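Local coordinates for protein beta-galactosidase (PDB 3OG2) that probably hydrolyses terminal non-reducing beta-D-galactose residues from beta-D-galactosides, as a glycoside hydrolase of family 35, at residues 274-279 and 309-314; 834-839 and 989-994; 462-467 and 495-500; 139-144 and 791-796; 232-237 and 270-275. All coordinates share one frame; numbering follows the deposited sequence.

In the fold
Interactions 1 and 5 are neighbours in the TIM barrel: their centres lie about 12 Å apart, they share Phe-274 and Ser-275, and they join strand 275-280 to helix 301-313 and to strand 236-239. Interaction 5 comes first along the chain, followed by 1, 3 and 2, while interaction 4 spans the first three by bringing a barrel loop against the loop 791-796. Its centre is about 29 Å from that of interaction 1. Interaction 3 belongs to the eight-stranded sheet of the next domain, and interaction 2 joins two late loops about 58 Å from it, centre to centre. Interactions 5 and 1 thus build the barrel wall that carries Glu-278, while interaction 4 brings a late loop to the galactose-binding site.

Interaction 1: residues 274-279 and 309-314; sequences FSLVEF and KNNMAA
Leu-276 and Asn-311 face each other with their CA atoms 8.6 Å apart, and Phe-274 and Ala-314 are spaced almost alike, which leaves a layer of side chains between strand 275-280 and the last turn of helix 301-313. Asn-311 is central to that layer. Its CG lies anti to the carbonyl carbon (chi1 -67°), and the amide reaches tip to tip toward Phe-279, with ND2 3.2 Å above the ring plane over its centre. The amide stands nearly upright on the ring, the planes 86° apart, a pose in which an N-H can face the pi cloud. CD1 of Leu-276 packs against the same amide, 3.4 Å from CG of Asn-311. Nearer the start of the strand, CE2 of Phe-274 touches CB of Ala-314 at 3.8 Å, while CD2 of Phe-274 lies near the Ala-314 carbonyl O. An alanine in place of Phe-279 would probably leave the Asn-311 amide without its aromatic platform and freer to turn. Trp-261 of helix 261-268 also packs on Asn-311. In sequence, helix 301-313 comes between strands 275-280 and 318-321, parallel neighbours in the sheet: a beta-alpha-beta crossover of the TIM barrel, whose first strand carries Glu-278 of the galactose-binding site.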
# COMPACT_ATOMS: atom_id res chain seq x y z
N PHE A 274 -21.79 7.57 -5.68
CA PHE A 274 -21.04 6.49 -6.35
C PHE A 274 -19.63 6.40 -5.75
O PHE A 274 -18.86 7.34 -5.79
CB PHE A 274 -21.02 6.71 -7.85
CG PHE A 274 -20.19 5.65 -8.59
CD1 PHE A 274 -20.18 4.32 -8.23
CD2 PHE A 274 -19.40 6.10 -9.67
CE1 PHE A 274 -19.33 3.41 -8.90
CE2 PHE A 274 -18.58 5.19 -10.32
CZ PHE A 274 -18.55 3.85 -9.94
N SER A 275 -19.37 5.22 -5.16
CA SER A 275 -18.17 5.01 -4.34
C SER A 275 -17.38 3.79 -4.76
O SER A 275 -17.91 2.68 -4.77
CB SER A 275 -18.62 4.80 -2.89
OG SER A 275 -19.35 5.94 -2.40
N LEU A 276 -16.12 4.02 -5.10
CA LEU A 276 -15.17 2.97 -5.41
C LEU A 276 -14.23 2.92 -4.19
O LEU A 276 -13.31 3.72 -4.06
CB LEU A 276 -14.38 3.23 -6.70
CG LEU A 276 -15.26 3.15 -7.95
CD1 LEU A 276 -14.47 3.63 -9.17
CD2 LEU A 276 -15.79 1.73 -8.16
N VAL A 277 -14.53 2.01 -3.29
CA VAL A 277 -13.81 1.96 -2.01
C VAL A 277 -12.44 1.36 -2.19
O VAL A 277 -11.51 1.61 -1.44
CB VAL A 277 -14.67 1.19 -0.98
CG1 VAL A 277 -13.91 0.94 0.32
CG2 VAL A 277 -15.89 2.06 -0.74
N GLU A 278 -12.22 0.53 -3.23
CA GLU A 278 -10.87 0.12 -3.65
C GLU A 278 -10.85 0.14 -5.17
O GLU A 278 -11.63 -0.61 -5.80
CB GLU A 278 -10.44 -1.28 -3.26
CG GLU A 278 -10.51 -1.50 -1.74
CD GLU A 278 -10.30 -2.97 -1.45
OE1 GLU A 278 -9.77 -3.75 -2.30
OE2 GLU A 278 -10.64 -3.40 -0.33
N PHE A 279 -10.00 0.96 -5.74
CA PHE A 279 -9.79 0.92 -7.18
C PHE A 279 -8.30 0.71 -7.43
O PHE A 279 -7.45 1.32 -6.77
CB PHE A 279 -10.31 2.18 -7.88
CG PHE A 279 -10.28 1.93 -9.39
CD1 PHE A 279 -11.29 1.18 -10.02
CD2 PHE A 279 -9.23 2.41 -10.16
CE1 PHE A 279 -11.21 0.93 -11.38
CE2 PHE A 279 -9.17 2.16 -11.52
CZ PHE A 279 -10.14 1.41 -12.13
N LYS A 309 -9.82 8.51 -15.17
CA LYS A 309 -10.80 9.43 -15.79
C LYS A 309 -12.03 8.67 -16.25
O LYS A 309 -13.11 9.27 -16.29
CB LYS A 309 -10.13 10.18 -16.96
CG LYS A 309 -9.05 11.15 -16.44
CD LYS A 309 -8.30 11.84 -17.57
CE LYS A 309 -7.09 12.61 -16.99
NZ LYS A 309 -6.39 13.42 -17.99
N ASN A 310 -11.91 7.36 -16.56
CA ASN A 310 -13.12 6.60 -16.86
C ASN A 310 -14.03 6.47 -15.65
O ASN A 310 -15.25 6.30 -15.81
CB ASN A 310 -12.69 5.22 -17.37
CG ASN A 310 -13.86 4.39 -17.82
OD1 ASN A 310 -14.56 4.79 -18.78
ND2 ASN A 310 -14.08 3.25 -17.15
N ASN A 311 -13.51 6.51 -14.43
CA ASN A 311 -14.34 6.50 -13.24
C ASN A 311 -14.96 7.89 -13.02
O ASN A 311 -16.10 7.98 -12.55
CB ASN A 311 -13.50 6.09 -12.01
CG ASN A 311 -13.06 4.64 -12.13
OD1 ASN A 311 -13.72 3.82 -12.77
ND2 ASN A 311 -11.91 4.32 -11.51
N MET A 312 -14.20 8.95 -13.35
CA MET A 312 -14.81 10.28 -13.33
C MET A 312 -15.92 10.36 -14.39
O MET A 312 -16.92 11.05 -14.18
CB MET A 312 -13.74 11.35 -13.62
CG MET A 312 -12.64 11.26 -12.51
SD MET A 312 -11.26 12.34 -12.99
CE MET A 312 -9.91 11.56 -12.04
N ALA A 313 -15.76 9.62 -15.53
CA ALA A 313 -16.85 9.64 -16.55
C ALA A 313 -18.15 9.09 -15.98
O ALA A 313 -19.24 9.43 -16.45
CB ALA A 313 -16.37 8.82 -17.72
N ALA A 314 -18.06 8.22 -14.97
CA ALA A 314 -19.23 7.62 -14.29
C ALA A 314 -19.63 8.43 -13.05
O ALA A 314 -20.56 8.01 -12.34
CB ALA A 314 -18.94 6.19 -13.93

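Interaction 2: residues 834-839 and 989-994; sequences DVFRGP and EVVKGP
Phe-836 and Arg-837 make the tight part of the contact, each meeting Gly-993 and Pro-994. CG of Phe-836 is anti to its backbone N (chi1 -168°), and the ring packs against the other loop. On one face of that ring the Lys-992 carbonyl O lies 3.4 Å above the plane, offset toward the rim, and CA of Gly-993 makes a CH-pi contact 4.1 Å from the centroid. CD of Pro-994 closes in at 3.5 Å from CG of Phe-836, and CG1 of Val-991 meets the ring edge in plane, 3.6 Å from CE1 of Phe-836. The guanidinium of Arg-837 reaches Pro-994 O edge-on: NH2 bonds to it at 2.9 Å with an N-H...O angle of 162°, whereas the bond from NH1 is weak. NH2 also serves Asn-924 O, and CA of Gly-993 lies over the guanidinium face. A side chain on Gly-993 would run into NH2. The contact thus joins the loop between strand 820-824 and helix 846-850 to the loop after strand 981-982. Within segment 834-839 an Asx motif holds the arginine: Asp-834 OD1 accepts from Arg-837 N, and Asp-834 OD2 forms a salt bridge with Arg-837 NH1 at 2.8 Å, on the syn side. Phe-926 of strand 926-932 packs against Phe-836, Arg-837 and Val-991. The opposite character appears at Lys-992, the centre of an inverse gamma turn, whose side chain leads away to solvent.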
# COMPACT_ATOMS: atom_id res chain seq x y z
N ASP A 834 8.17 -11.42 22.40
CA ASP A 834 8.52 -10.03 22.06
C ASP A 834 7.28 -9.18 21.95
O ASP A 834 6.67 -9.06 20.87
CB ASP A 834 9.34 -10.04 20.77
CG ASP A 834 9.99 -8.70 20.53
OD1 ASP A 834 9.53 -7.65 21.06
OD2 ASP A 834 10.99 -8.68 19.77
N VAL A 835 6.86 -8.61 23.10
CA VAL A 835 5.64 -7.81 23.03
C VAL A 835 5.86 -6.59 22.18
O VAL A 835 4.92 -6.11 21.54
CB VAL A 835 5.21 -7.42 24.44
CG1 VAL A 835 4.03 -6.43 24.43
CG2 VAL A 835 4.89 -8.70 25.22
N PHE A 836 7.07 -6.04 22.13
CA PHE A 836 7.29 -4.83 21.34
C PHE A 836 7.15 -5.10 19.85
O PHE A 836 6.59 -4.25 19.16
CB PHE A 836 8.70 -4.33 21.66
CG PHE A 836 8.93 -2.92 21.12
CD1 PHE A 836 9.36 -2.70 19.81
CD2 PHE A 836 8.71 -1.80 21.94
CE1 PHE A 836 9.58 -1.45 19.29
CE2 PHE A 836 8.98 -0.54 21.40
CZ PHE A 836 9.44 -0.33 20.10
N ARG A 837 7.71 -6.19 19.36
CA ARG A 837 7.71 -6.44 17.90
C ARG A 837 6.53 -7.29 17.46
O ARG A 837 6.34 -7.43 16.24
CB ARG A 837 9.05 -7.07 17.47
CG ARG A 837 10.24 -6.15 17.83
CD ARG A 837 11.53 -6.68 17.23
NE ARG A 837 12.71 -5.87 17.59
CZ ARG A 837 13.26 -5.83 18.80
NH1 ARG A 837 12.80 -6.50 19.85
NH2 ARG A 837 14.33 -5.08 19.00
N GLY A 838 5.73 -7.80 18.38
CA GLY A 838 4.45 -8.39 18.04
C GLY A 838 4.50 -9.89 17.85
O GLY A 838 5.55 -10.54 17.93
N PRO A 839 3.31 -10.45 17.61
CA PRO A 839 3.12 -11.89 17.71
C PRO A 839 3.67 -12.67 16.51
O PRO A 839 3.72 -13.90 16.63
CB PRO A 839 1.58 -12.06 17.76
CG PRO A 839 1.03 -10.80 17.10
CD PRO A 839 2.02 -9.70 17.44
N GLU A 989 12.36 9.44 14.23
CA GLU A 989 12.86 8.95 15.50
C GLU A 989 13.13 7.47 15.40
O GLU A 989 12.31 6.70 14.83
CB GLU A 989 11.80 9.18 16.58
CG GLU A 989 11.58 10.69 16.76
CD GLU A 989 10.94 10.96 18.10
OE1 GLU A 989 11.12 10.07 18.97
OE2 GLU A 989 10.29 12.03 18.23
N VAL A 990 14.23 7.04 15.99
CA VAL A 990 14.56 5.61 15.98
C VAL A 990 13.58 4.85 16.84
O VAL A 990 13.29 5.23 17.97
CB VAL A 990 16.01 5.43 16.51
CG1 VAL A 990 16.33 3.96 16.60
CG2 VAL A 990 16.98 6.22 15.61
N VAL A 991 13.13 3.74 16.30
CA VAL A 991 12.23 2.86 17.05
C VAL A 991 13.07 2.09 18.06
O VAL A 991 14.06 1.46 17.66
CB VAL A 991 11.52 1.94 16.05
CG1 VAL A 991 10.67 0.93 16.78
CG2 VAL A 991 10.64 2.75 15.10
N LYS A 992 12.68 2.15 19.31
CA LYS A 992 13.45 1.59 20.43
C LYS A 992 13.10 0.15 20.70
O LYS A 992 12.52 -0.19 21.75
CB LYS A 992 13.22 2.44 21.70
CG LYS A 992 13.53 3.92 21.47
CD LYS A 992 13.49 4.78 22.74
CE LYS A 992 13.82 6.24 22.45
NZ LYS A 992 12.78 7.24 22.79
N GLY A 993 13.42 -0.74 19.76
CA GLY A 993 13.14 -2.15 20.00
C GLY A 993 14.02 -2.69 21.13
O GLY A 993 15.22 -2.36 21.22
N PRO A 994 13.51 -3.49 22.06
CA PRO A 994 14.34 -4.07 23.12
C PRO A 994 15.52 -4.88 22.61
O PRO A 994 15.45 -5.56 21.60
CB PRO A 994 13.34 -5.01 23.81
CG PRO A 994 12.10 -4.19 23.71
CD PRO A 994 12.08 -3.81 22.24

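Interaction 3: residues 462-467 and 495-500; sequences FTLLYS and FAVKNP
Tyr-466 and Ala-496 form a hydrogen-bonded antiparallel pair, one of three bridges between the strands; Leu-464 with Val-497 and Ser-467 with Phe-495 are non-hydrogen-bonded pairs. The register slips by one residue between Leu-464 and Tyr-466, a beta bulge at Leu-465. Backbone bonds run from Lys-498 N to Thr-463 O at 3.0 Å and from Ala-496 N to Tyr-466 O at 3.0 Å, with a weak one from Leu-465 N to Ala-496 O. Beyond them a water bridges Thr-463 N and Lys-498 O. Among apolar contacts, CB of Ala-496 sits 3.5 Å above the Tyr-466 ring, offset toward its rim, a CH-pi contact made possible by chi1 of 57°, which places CG of Tyr-466 between its backbone N and carbonyl carbon. CD2 of Leu-464 touches CG2 of Val-497 at 3.9 Å and CD2 of Phe-495 at 4.0 Å. The extended Lys-498 lies alongside Thr-463 and crosses Leu-465 at about a right angle, its NZ ending in a salt bridge with Asp-456; the Tyr-466 hydroxyl bonds Glu-494. Strand 450-459 flanks the pair on the side of 462-467 and strand 527-532 on the side of 492-497, while Phe-495 and Val-497 pack onto strand 545-551 of another sheet.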
# COMPACT_ATOMS: atom_id res chain seq x y z
N PHE A 462 -14.47 34.51 -12.87
CA PHE A 462 -14.34 34.39 -14.31
C PHE A 462 -15.01 33.09 -14.71
O PHE A 462 -15.23 32.21 -13.85
CB PHE A 462 -12.87 34.34 -14.71
CG PHE A 462 -12.16 35.62 -14.33
CD1 PHE A 462 -11.52 35.78 -13.12
CD2 PHE A 462 -12.17 36.70 -15.22
CE1 PHE A 462 -10.88 36.98 -12.79
CE2 PHE A 462 -11.55 37.92 -14.94
CZ PHE A 462 -10.92 38.04 -13.68
N THR A 463 -15.30 32.99 -16.02
CA THR A 463 -15.84 31.70 -16.48
C THR A 463 -15.16 31.27 -17.75
O THR A 463 -15.01 32.11 -18.66
CB THR A 463 -17.34 31.78 -16.77
OG1 THR A 463 -18.01 32.28 -15.60
CG2 THR A 463 -17.89 30.38 -17.11
N LEU A 464 -14.72 30.01 -17.76
CA LEU A 464 -14.28 29.45 -19.03
C LEU A 464 -15.49 28.99 -19.80
O LEU A 464 -16.15 28.04 -19.37
CB LEU A 464 -13.41 28.19 -18.90
CG LEU A 464 -12.10 28.42 -18.17
CD1 LEU A 464 -11.35 27.11 -17.91
CD2 LEU A 464 -11.20 29.30 -19.01
N LEU A 465 -15.80 29.65 -20.91
CA LEU A 465 -16.89 29.16 -21.76
C LEU A 465 -16.57 27.75 -22.20
O LEU A 465 -17.47 26.89 -22.20
CB LEU A 465 -17.02 30.14 -22.91
CG LEU A 465 -18.13 29.74 -23.89
CD1 LEU A 465 -19.47 29.94 -23.21
CD2 LEU A 465 -18.02 30.55 -25.18
N TYR A 466 -15.30 27.48 -22.53
CA TYR A 466 -14.88 26.09 -22.73
C TYR A 466 -13.37 26.03 -22.55
O TYR A 466 -12.69 27.06 -22.70
CB TYR A 466 -15.29 25.52 -24.09
CG TYR A 466 -14.75 26.32 -25.26
CD1 TYR A 466 -13.49 26.12 -25.79
CD2 TYR A 466 -15.56 27.31 -25.86
CE1 TYR A 466 -12.98 26.85 -26.88
CE2 TYR A 466 -15.06 28.05 -26.94
CZ TYR A 466 -13.80 27.81 -27.43
OH TYR A 466 -13.38 28.61 -28.49
N SER A 467 -12.89 24.83 -22.33
CA SER A 467 -11.45 24.59 -22.49
C SER A 467 -11.21 23.17 -22.95
O SER A 467 -11.84 22.24 -22.37
CB SER A 467 -10.73 24.81 -21.16
OG SER A 467 -9.33 24.53 -21.33
N PHE A 495 -9.13 27.59 -25.49
CA PHE A 495 -10.09 27.88 -24.42
C PHE A 495 -10.65 29.28 -24.68
O PHE A 495 -10.07 30.08 -25.40
CB PHE A 495 -9.51 27.75 -23.02
CG PHE A 495 -8.35 28.64 -22.71
CD1 PHE A 495 -7.06 28.33 -23.20
CD2 PHE A 495 -8.55 29.74 -21.91
CE1 PHE A 495 -5.99 29.15 -22.86
CE2 PHE A 495 -7.50 30.57 -21.59
CZ PHE A 495 -6.22 30.25 -22.06
N ALA A 496 -11.78 29.53 -24.05
CA ALA A 496 -12.41 30.82 -24.27
C ALA A 496 -12.90 31.32 -22.90
O ALA A 496 -13.44 30.55 -22.12
CB ALA A 496 -13.57 30.72 -25.23
N VAL A 497 -12.70 32.59 -22.65
CA VAL A 497 -13.03 33.21 -21.38
C VAL A 497 -14.13 34.24 -21.61
O VAL A 497 -13.97 35.14 -22.44
CB VAL A 497 -11.81 33.88 -20.72
CG1 VAL A 497 -12.18 34.41 -19.34
CG2 VAL A 497 -10.66 32.87 -20.60
N LYS A 498 -15.26 34.09 -20.89
CA LYS A 498 -16.30 35.13 -21.01
C LYS A 498 -15.73 36.49 -20.58
O LYS A 498 -14.82 36.43 -19.73
CB LYS A 498 -17.53 34.77 -20.16
CG LYS A 498 -18.12 33.41 -20.55
CD LYS A 498 -19.47 33.33 -19.79
CE LYS A 498 -20.10 31.97 -19.93
NZ LYS A 498 -21.09 31.68 -18.83
N ASN A 499 -16.23 37.57 -21.14
CA ASN A 499 -15.66 38.92 -20.92
C ASN A 499 -14.97 39.11 -19.57
O ASN A 499 -15.61 39.19 -18.53
CB ASN A 499 -16.79 39.95 -21.03
CG ASN A 499 -16.28 41.34 -20.80
OD1 ASN A 499 -15.10 41.66 -20.61
ND2 ASN A 499 -17.28 42.22 -20.85
N PRO A 500 -13.65 39.06 -19.62
CA PRO A 500 -12.87 39.15 -18.37
C PRO A 500 -12.48 40.56 -17.97
O PRO A 500 -11.67 40.75 -17.04
CB PRO A 500 -11.61 38.34 -18.77
CG PRO A 500 -11.39 38.68 -20.21
CD PRO A 500 -12.79 38.81 -20.79
O HOH W 1 -15.04 35.51 -17.21

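Interaction 4: residues 139-144 and 791-796; sequences LRTDAP and WTTGDD
Leu-139, Arg-140 and Thr-141, in the barrel loop ahead of helix 144-163, receive a type II beta turn from Thr-792 to Asp-795, beside the galactose-binding site. Asp-796 OD1 takes the backbone N-H of Leu-139 on its syn side, at 2.9 Å and 165°. A water adds three bonds, donating to Leu-139 O and Asp-796 OD1 and accepting from Gly-794 N, so OD1 is gripped twice; Asp-796 OD2 forms a salt bridge with Lys-799. Thr-793 crosses Arg-140 at about a right angle, its OG1 lying 3.5 Å above the guanidinium plane, over its centre. The arginine is bent at chi3 (69°), which swings NE aside from the extended line. NH1 gives a weak bond to Trp-791 O at 3.2 Å and a hydrogen bond to Asn-790 O, while NH2 forms a salt bridge with Glu-178, which probably balances the arginine's charge. CG2 of Thr-793 lies 3.3 Å from Arg-140 O and 4.0 Å from CG2 of Thr-141, whose OG1 accepts from Ala-143 N in an ST turn and also bonds Lys-138 O. Trp-791, just before the turn, bonds through NE1 with Glu-180 of the binding site. Helix 144-163 contributes Tyr-146 against Leu-139, and helix 193-205 contributes Tyr-195 against Arg-140.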
# COMPACT_ATOMS: atom_id res chain seq x y z
N LEU A 139 -15.97 -19.55 9.35
CA LEU A 139 -15.56 -18.17 9.53
C LEU A 139 -16.38 -17.24 8.67
O LEU A 139 -16.83 -17.64 7.56
CB LEU A 139 -14.05 -18.01 9.19
CG LEU A 139 -13.15 -19.03 9.89
CD1 LEU A 139 -11.71 -18.89 9.42
CD2 LEU A 139 -13.25 -19.00 11.41
N ARG A 140 -16.61 -16.01 9.13
CA ARG A 140 -17.37 -14.99 8.41
C ARG A 140 -18.81 -15.46 8.22
O ARG A 140 -19.45 -15.12 7.24
CB ARG A 140 -16.77 -14.62 7.03
CG ARG A 140 -15.30 -14.16 7.19
CD ARG A 140 -14.66 -13.89 5.85
NE ARG A 140 -15.28 -12.68 5.25
CZ ARG A 140 -15.17 -12.40 3.94
NH1 ARG A 140 -14.49 -13.22 3.12
NH2 ARG A 140 -15.75 -11.31 3.48
N THR A 141 -19.31 -16.18 9.22
CA THR A 141 -20.75 -16.50 9.30
C THR A 141 -21.24 -16.20 10.70
O THR A 141 -20.42 -15.85 11.57
CB THR A 141 -21.04 -17.97 9.00
OG1 THR A 141 -20.63 -18.79 10.10
CG2 THR A 141 -20.35 -18.44 7.71
N ASP A 142 -22.55 -16.39 10.93
CA ASP A 142 -22.97 -16.16 12.34
C ASP A 142 -22.83 -17.40 13.21
O ASP A 142 -23.46 -17.41 14.28
CB ASP A 142 -24.37 -15.54 12.41
CG ASP A 142 -25.40 -16.33 11.62
OD1 ASP A 142 -25.05 -17.18 10.81
OD2 ASP A 142 -26.59 -16.01 11.91
N ALA A 143 -21.96 -18.34 12.87
CA ALA A 143 -21.59 -19.41 13.80
C ALA A 143 -21.13 -18.71 15.06
O ALA A 143 -20.25 -17.81 14.98
CB ALA A 143 -20.48 -20.31 13.27
N PRO A 144 -21.72 -18.99 16.21
CA PRO A 144 -21.47 -18.16 17.39
C PRO A 144 -20.05 -18.29 17.90
O PRO A 144 -19.57 -17.33 18.53
CB PRO A 144 -22.50 -18.61 18.43
CG PRO A 144 -22.83 -20.01 17.97
CD PRO A 144 -22.76 -20.00 16.46
N TRP A 791 -11.13 -15.57 1.48
CA TRP A 791 -11.90 -14.64 0.68
C TRP A 791 -13.29 -15.13 0.37
O TRP A 791 -14.20 -14.32 0.11
CB TRP A 791 -11.15 -14.28 -0.63
CG TRP A 791 -11.86 -13.15 -1.30
CD1 TRP A 791 -11.69 -11.82 -1.05
CD2 TRP A 791 -12.84 -13.24 -2.33
NE1 TRP A 791 -12.50 -11.08 -1.86
CE2 TRP A 791 -13.23 -11.92 -2.66
CE3 TRP A 791 -13.39 -14.38 -2.97
CZ2 TRP A 791 -14.17 -11.66 -3.63
CZ3 TRP A 791 -14.35 -14.11 -3.96
CH2 TRP A 791 -14.70 -12.78 -4.25
N THR A 792 -13.55 -16.41 0.36
CA THR A 792 -14.89 -16.95 0.02
C THR A 792 -15.52 -17.44 1.32
O THR A 792 -15.11 -18.44 1.92
CB THR A 792 -14.79 -18.09 -0.95
OG1 THR A 792 -14.16 -17.60 -2.17
CG2 THR A 792 -16.15 -18.68 -1.30
N THR A 793 -16.52 -16.74 1.80
CA THR A 793 -17.26 -17.14 3.00
C THR A 793 -17.80 -18.55 2.86
O THR A 793 -18.44 -18.87 1.84
CB THR A 793 -18.38 -16.11 3.22
OG1 THR A 793 -17.76 -14.85 3.59
CG2 THR A 793 -19.29 -16.56 4.32
N GLY A 794 -17.55 -19.40 3.84
CA GLY A 794 -18.10 -20.76 3.80
C GLY A 794 -17.03 -21.75 3.34
O GLY A 794 -17.28 -22.94 3.48
N ASP A 795 -15.94 -21.24 2.81
CA ASP A 795 -14.77 -22.04 2.47
C ASP A 795 -13.72 -21.60 3.48
O ASP A 795 -13.19 -20.48 3.30
CB ASP A 795 -14.32 -21.72 1.07
CG ASP A 795 -13.11 -22.51 0.63
OD1 ASP A 795 -12.72 -23.30 1.50
OD2 ASP A 795 -12.63 -22.33 -0.53
N ASP A 796 -13.48 -22.37 4.48
CA ASP A 796 -12.60 -21.98 5.59
C ASP A 796 -11.13 -22.09 5.21
O ASP A 796 -10.34 -22.68 5.96
CB ASP A 796 -12.93 -22.88 6.79
CG ASP A 796 -14.06 -22.42 7.69
OD1 ASP A 796 -14.56 -21.30 7.54
OD2 ASP A 796 -14.48 -23.22 8.58
O HOH W 2 -15.51 -19.33 5.82

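Interaction 5: residues 232-237 and 270-275; sequences VDIYGH and PSTPFS
Ser-275 carries OG anti to its carbonyl carbon (chi1 -59°), beside CG2 of Ile-234 at 3.6 Å, and Thr-272 has OG1 between the backbone N and the carbonyl carbon (chi1 58°), which leaves CG2 anti to the carbonyl carbon and 3.2 Å from Asp-233 O. The serine hydroxyl also folds back to donate to Pro-273 O at 2.8 Å, from above the carbonyl plane. An alanine in place of Ser-275 would probably cost Pro-273 O this donor and open a small gap beside the Ile-234 methyl. Waters fill the polar seam between the segments. One donates to both Tyr-235 O and Pro-273 O and accepts from Thr-272 OG1, which also bonds Ser-269; a second donates to Tyr-235 O and accepts from Ser-275 N. Tyr-235 O is therefore held by two waters, whereas the buried Tyr-235 N finds no partner. These waters stand in where the main chains lie too far apart to bond directly, just before strands 236-239 and 275-280 run side by side as parallel neighbours of the TIM barrel, linked by a crossover that includes helix 261-268. At that end His-237 N bonds Ser-275 O directly, at 3.2 Å and 167°, and Gly-236 CA approaches the same oxygen at 3.6 Å. The His-237 side chain then comes to the Phe-274 ring edge, NE2 in the ring plane and 3.6 Å from CE1 of Phe-274. Trp-261 meets the imidazole edge-to-face, and Trp-28 of strand 26-28 packs against Ile-234, Thr-272 and Pro-273.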
# COMPACT_ATOMS: atom_id res chain seq x y z
N VAL A 232 -25.71 -1.24 4.97
CA VAL A 232 -24.88 -0.09 5.42
C VAL A 232 -25.48 1.21 4.93
O VAL A 232 -26.55 1.26 4.31
CB VAL A 232 -23.43 -0.26 4.93
CG1 VAL A 232 -22.79 -1.51 5.57
CG2 VAL A 232 -23.33 -0.32 3.41
N ASP A 233 -24.79 2.32 5.21
CA ASP A 233 -25.31 3.63 4.85
C ASP A 233 -25.02 3.99 3.40
O ASP A 233 -25.85 4.58 2.71
CB ASP A 233 -24.70 4.68 5.76
CG ASP A 233 -25.11 4.46 7.20
OD1 ASP A 233 -26.34 4.23 7.45
OD2 ASP A 233 -24.27 4.62 8.08
N ILE A 234 -23.78 3.69 2.96
CA ILE A 234 -23.35 4.06 1.62
C ILE A 234 -22.84 2.78 0.97
O ILE A 234 -21.93 2.12 1.50
CB ILE A 234 -22.25 5.14 1.63
CG1 ILE A 234 -22.76 6.42 2.29
CG2 ILE A 234 -21.66 5.31 0.25
CD1 ILE A 234 -21.66 7.48 2.52
N TYR A 235 -23.40 2.40 -0.17
CA TYR A 235 -22.96 1.21 -0.87
C TYR A 235 -21.66 1.51 -1.62
O TYR A 235 -21.63 2.45 -2.44
CB TYR A 235 -24.05 0.78 -1.89
CG TYR A 235 -23.59 -0.42 -2.69
CD1 TYR A 235 -23.55 -1.71 -2.13
CD2 TYR A 235 -23.19 -0.24 -4.04
CE1 TYR A 235 -23.12 -2.82 -2.85
CE2 TYR A 235 -22.77 -1.38 -4.74
CZ TYR A 235 -22.74 -2.63 -4.16
OH TYR A 235 -22.34 -3.72 -4.92
N GLY A 236 -20.63 0.74 -1.37
CA GLY A 236 -19.35 0.88 -2.07
C GLY A 236 -19.03 -0.45 -2.79
O GLY A 236 -19.48 -1.51 -2.36
N HIS A 237 -18.23 -0.32 -3.86
CA HIS A 237 -17.70 -1.54 -4.44
C HIS A 237 -16.29 -1.27 -4.96
O HIS A 237 -15.80 -0.14 -4.93
CB HIS A 237 -18.61 -2.14 -5.53
CG HIS A 237 -18.64 -1.42 -6.84
ND1 HIS A 237 -17.65 -1.54 -7.80
CD2 HIS A 237 -19.58 -0.56 -7.33
CE1 HIS A 237 -18.02 -0.76 -8.84
NE2 HIS A 237 -19.17 -0.15 -8.60
N PRO A 270 -29.07 4.31 -5.83
CA PRO A 270 -29.12 5.66 -6.42
C PRO A 270 -29.18 6.78 -5.38
O PRO A 270 -28.90 7.94 -5.69
CB PRO A 270 -30.43 5.63 -7.26
CG PRO A 270 -31.26 4.55 -6.62
CD PRO A 270 -30.28 3.47 -6.14
N SER A 271 -29.48 6.45 -4.13
CA SER A 271 -29.62 7.47 -3.09
C SER A 271 -28.29 7.86 -2.44
O SER A 271 -28.27 8.80 -1.61
CB SER A 271 -30.59 6.99 -2.00
OG SER A 271 -30.01 5.92 -1.24
N THR A 272 -27.19 7.14 -2.80
CA THR A 272 -25.91 7.40 -2.12
C THR A 272 -24.82 7.65 -3.15
O THR A 272 -24.97 7.33 -4.34
CB THR A 272 -25.56 6.23 -1.16
OG1 THR A 272 -25.49 4.98 -1.87
CG2 THR A 272 -26.59 6.04 -0.07
N PRO A 273 -23.72 8.25 -2.74
CA PRO A 273 -22.71 8.62 -3.74
C PRO A 273 -22.07 7.44 -4.40
O PRO A 273 -21.77 6.45 -3.74
CB PRO A 273 -21.69 9.37 -2.86
CG PRO A 273 -22.42 9.84 -1.65
CD PRO A 273 -23.42 8.72 -1.37
N PHE A 274 -21.79 7.57 -5.68
CA PHE A 274 -21.04 6.49 -6.35
C PHE A 274 -19.63 6.40 -5.75
O PHE A 274 -18.86 7.34 -5.79
CB PHE A 274 -21.02 6.71 -7.85
CG PHE A 274 -20.19 5.65 -8.59
CD1 PHE A 274 -20.18 4.32 -8.23
CD2 PHE A 274 -19.40 6.10 -9.67
CE1 PHE A 274 -19.33 3.41 -8.90
CE2 PHE A 274 -18.58 5.19 -10.32
CZ PHE A 274 -18.55 3.85 -9.94
N SER A 275 -19.37 5.22 -5.16
CA SER A 275 -18.17 5.01 -4.34
C SER A 275 -17.38 3.79 -4.76
O SER A 275 -17.91 2.68 -4.77
CB SER A 275 -18.62 4.80 -2.89
OG SER A 275 -19.35 5.94 -2.40
O HOH W 3 -20.73 2.61 -5.10
O HOH W 4 -23.31 4.38 -3.30